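Local structure of aluminum resistance protein (Clostridium novyi, 3I16) at residues G240-N245 with G254-G259. The protein is probably a pyridoxal-5'-phosphate-dependent carbon-sulfur lyase of the methionine gamma-lyase family, thought to take part in aluminum resistance. Sequence-based numbering, arbitrary orientation. Where two conformers were deposited one is given.
Sequences GSLIKN and GGYLAG
The ring of Tyr256 lies over the backbone of Gly240. One face takes Gly240 N, which sits 3.6 Å above the ring plane and offset toward the rim. Tyr256 CE1 comes within 3.3 Å of Gly240 CA. Gly240 has no side chain, and the Tyr256 ring lies close against its CA and carbonyl carbon. CG of Tyr256 stands between its own backbone N and carbonyl carbon (chi1 75°). Leu242 CD2 approaches the ring obliquely, 4.0 Å from Tyr256 CD1. Phe86 and Tyr82 of helix 73-86 also meet this ring, and its OH hydrogen-bonds to Glu223 and Asn219.

Gly240 and Tyr256 form an antiparallel hydrogen-bonded pair, with N-H to O bonds in both directions. Ser241 and Gly255 follow as a non-hydrogen-bonded pair. Beyond them, Leu242 N donates to Gly254 O at 3.0 Å. The bond is nearly straight at N-H (170°), but the donor lies well above the carbonyl plane. A water donates to Gly254 O at 2.8 Å and also hydrogen-bonds to Ser241 OG. Leu242 CB and CG pack against the peptide that joins Gly254 to Gly255.

Ser241 OG is anti to its backbone N (chi1 169°). Ser241 OG accepts from Ile243 N at 3.2 Å, an ST turn. The chain here makes a type I turn from Ser241 to Lys244. The turn carries the strand 237-241 into the cofactor pocket, where Lys244 touches pyridoxal-5'-phosphate. Strand 255-259 is the antiparallel member between 237-241 and 90-94 in the mixed seven-stranded sheet, the large-domain sheet of fold-type I pyridoxal-phosphate enzymes.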
loop_
_atom_site.group_PDB
_atom_site.type_symbol
_atom_site.label_atom_id
_atom_site.label_comp_id
_atom_site.label_asym_id
_atom_site.label_seq_id
_atom_site.Cartn_x
_atom_site.Cartn_y
_atom_site.Cartn_z
ATOM N N GLY B 240 23.735 4.385 -6.199
ATOM C CA GLY B 240 23.069 3.485 -7.132
ATOM C C GLY B 240 21.548 3.506 -7.067
ATOM O O GLY B 240 20.945 4.174 -6.224
ATOM N N SER B 241 20.941 2.745 -7.977
ATOM C CA SER B 241 19.479 2.616 -8.118
ATOM C C SER B 241 18.928 1.332 -7.472
ATOM O O SER B 241 19.481 0.247 -7.657
ATOM C CB SER B 241 19.107 2.612 -9.606
ATOM O OG SER B 241 17.747 2.233 -9.803
ATOM N N LEU B 242 17.817 1.445 -6.752
ATOM C CA LEU B 242 17.211 0.275 -6.127
ATOM C C LEU B 242 16.408 -0.592 -7.122
ATOM O O LEU B 242 15.860 -1.606 -6.723
ATOM C CB LEU B 242 16.325 0.659 -4.914
ATOM C CG LEU B 242 16.954 1.196 -3.614
ATOM C CD1 LEU B 242 15.959 0.957 -2.474
ATOM C CD2 LEU B 242 18.282 0.560 -3.231
ATOM N N ILE B 243 16.280 -0.177 -8.380
ATOM C CA ILE B 243 15.641 -1.031 -9.372
ATOM C C ILE B 243 16.674 -1.749 -10.260
ATOM O O ILE B 243 16.315 -2.286 -11.303
ATOM C CB ILE B 243 14.484 -0.352 -10.157
ATOM C CG1 ILE B 243 14.963 0.714 -11.123
ATOM C CG2 ILE B 243 13.421 0.201 -9.159
ATOM C CD1 ILE B 243 13.789 1.322 -11.947
ATOM N N LYS B 244 17.956 -1.701 -9.856
ATOM C CA LYS B 244 19.004 -2.482 -10.499
ATOM C C LYS B 244 19.339 -3.570 -9.471
ATOM O O LYS B 244 18.478 -3.947 -8.710
ATOM C CB LYS B 244 20.220 -1.648 -10.890
ATOM C CG LYS B 244 19.918 -0.528 -11.854
ATOM C CD LYS B 244 21.194 0.156 -12.290
ATOM C CE LYS B 244 20.893 1.381 -13.136
ATOM N NZ LYS B 244 19.974 1.055 -14.261
ATOM N N ASN B 245 20.574 -4.067 -9.448
ATOM C CA ASN B 245 20.971 -5.196 -8.581
ATOM C C ASN B 245 20.488 -5.211 -7.124
ATOM O O ASN B 245 19.872 -6.175 -6.678
ATOM C CB ASN B 245 22.506 -5.326 -8.520
ATOM C CG ASN B 245 23.178 -5.390 -9.889
ATOM O OD1 ASN B 245 22.631 -4.931 -10.880
ATOM N ND2 ASN B 245 24.408 -5.922 -9.924
ATOM N N GLY B 254 13.475 3.970 -5.996
ATOM C CA GLY B 254 14.430 4.506 -5.040
ATOM C C GLY B 254 15.886 4.425 -5.408
ATOM O O GLY B 254 16.254 3.939 -6.475
ATOM N N GLY B 255 16.712 4.907 -4.486
ATOM C CA GLY B 255 18.148 4.893 -4.640
ATOM C C GLY B 255 18.870 4.787 -3.317
ATOM O O GLY B 255 18.274 4.894 -2.233
ATOM N N TYR B 256 20.167 4.536 -3.406
ATOM C CA TYR B 256 20.968 4.498 -2.208
ATOM C C TYR B 256 22.284 5.211 -2.449
ATOM O O TYR B 256 22.720 5.391 -3.593
ATOM C CB TYR B 256 21.281 3.055 -1.772
ATOM C CG TYR B 256 22.335 2.394 -2.649
ATOM C CD1 TYR B 256 21.984 1.811 -3.869
ATOM C CD2 TYR B 256 23.672 2.365 -2.276
ATOM C CE1 TYR B 256 22.930 1.210 -4.679
ATOM C CE2 TYR B 256 24.644 1.754 -3.106
ATOM C CZ TYR B 256 24.254 1.186 -4.304
ATOM O OH TYR B 256 25.195 0.585 -5.142
ATOM N N LEU B 257 22.871 5.637 -1.342
ATOM C CA LEU B 257 24.246 6.082 -1.309
ATOM C C LEU B 257 24.835 5.514 -0.033
ATOM O O LEU B 257 24.112 5.280 0.934
ATOM C CB LEU B 257 24.420 7.590 -1.332
ATOM C CG LEU B 257 23.945 8.314 -2.584
ATOM C CD1 LEU B 257 22.521 8.783 -2.347
ATOM C CD2 LEU B 257 24.873 9.503 -2.905
ATOM N N ALA B 258 26.137 5.267 -0.049
ATOM C CA ALA B 258 26.813 4.753 1.126
ATOM C C ALA B 258 28.161 5.447 1.161
ATOM O O ALA B 258 28.779 5.684 0.099
ATOM C CB ALA B 258 26.960 3.238 1.039
ATOM N N GLY B 259 28.621 5.808 2.357
ATOM C CA GLY B 259 29.885 6.499 2.452
ATOM C C GLY B 259 30.120 7.196 3.769
ATOM O O GLY B 259 29.517 6.856 4.767
HETATM O O HOH W 1 15.486 3.681 -9.118
#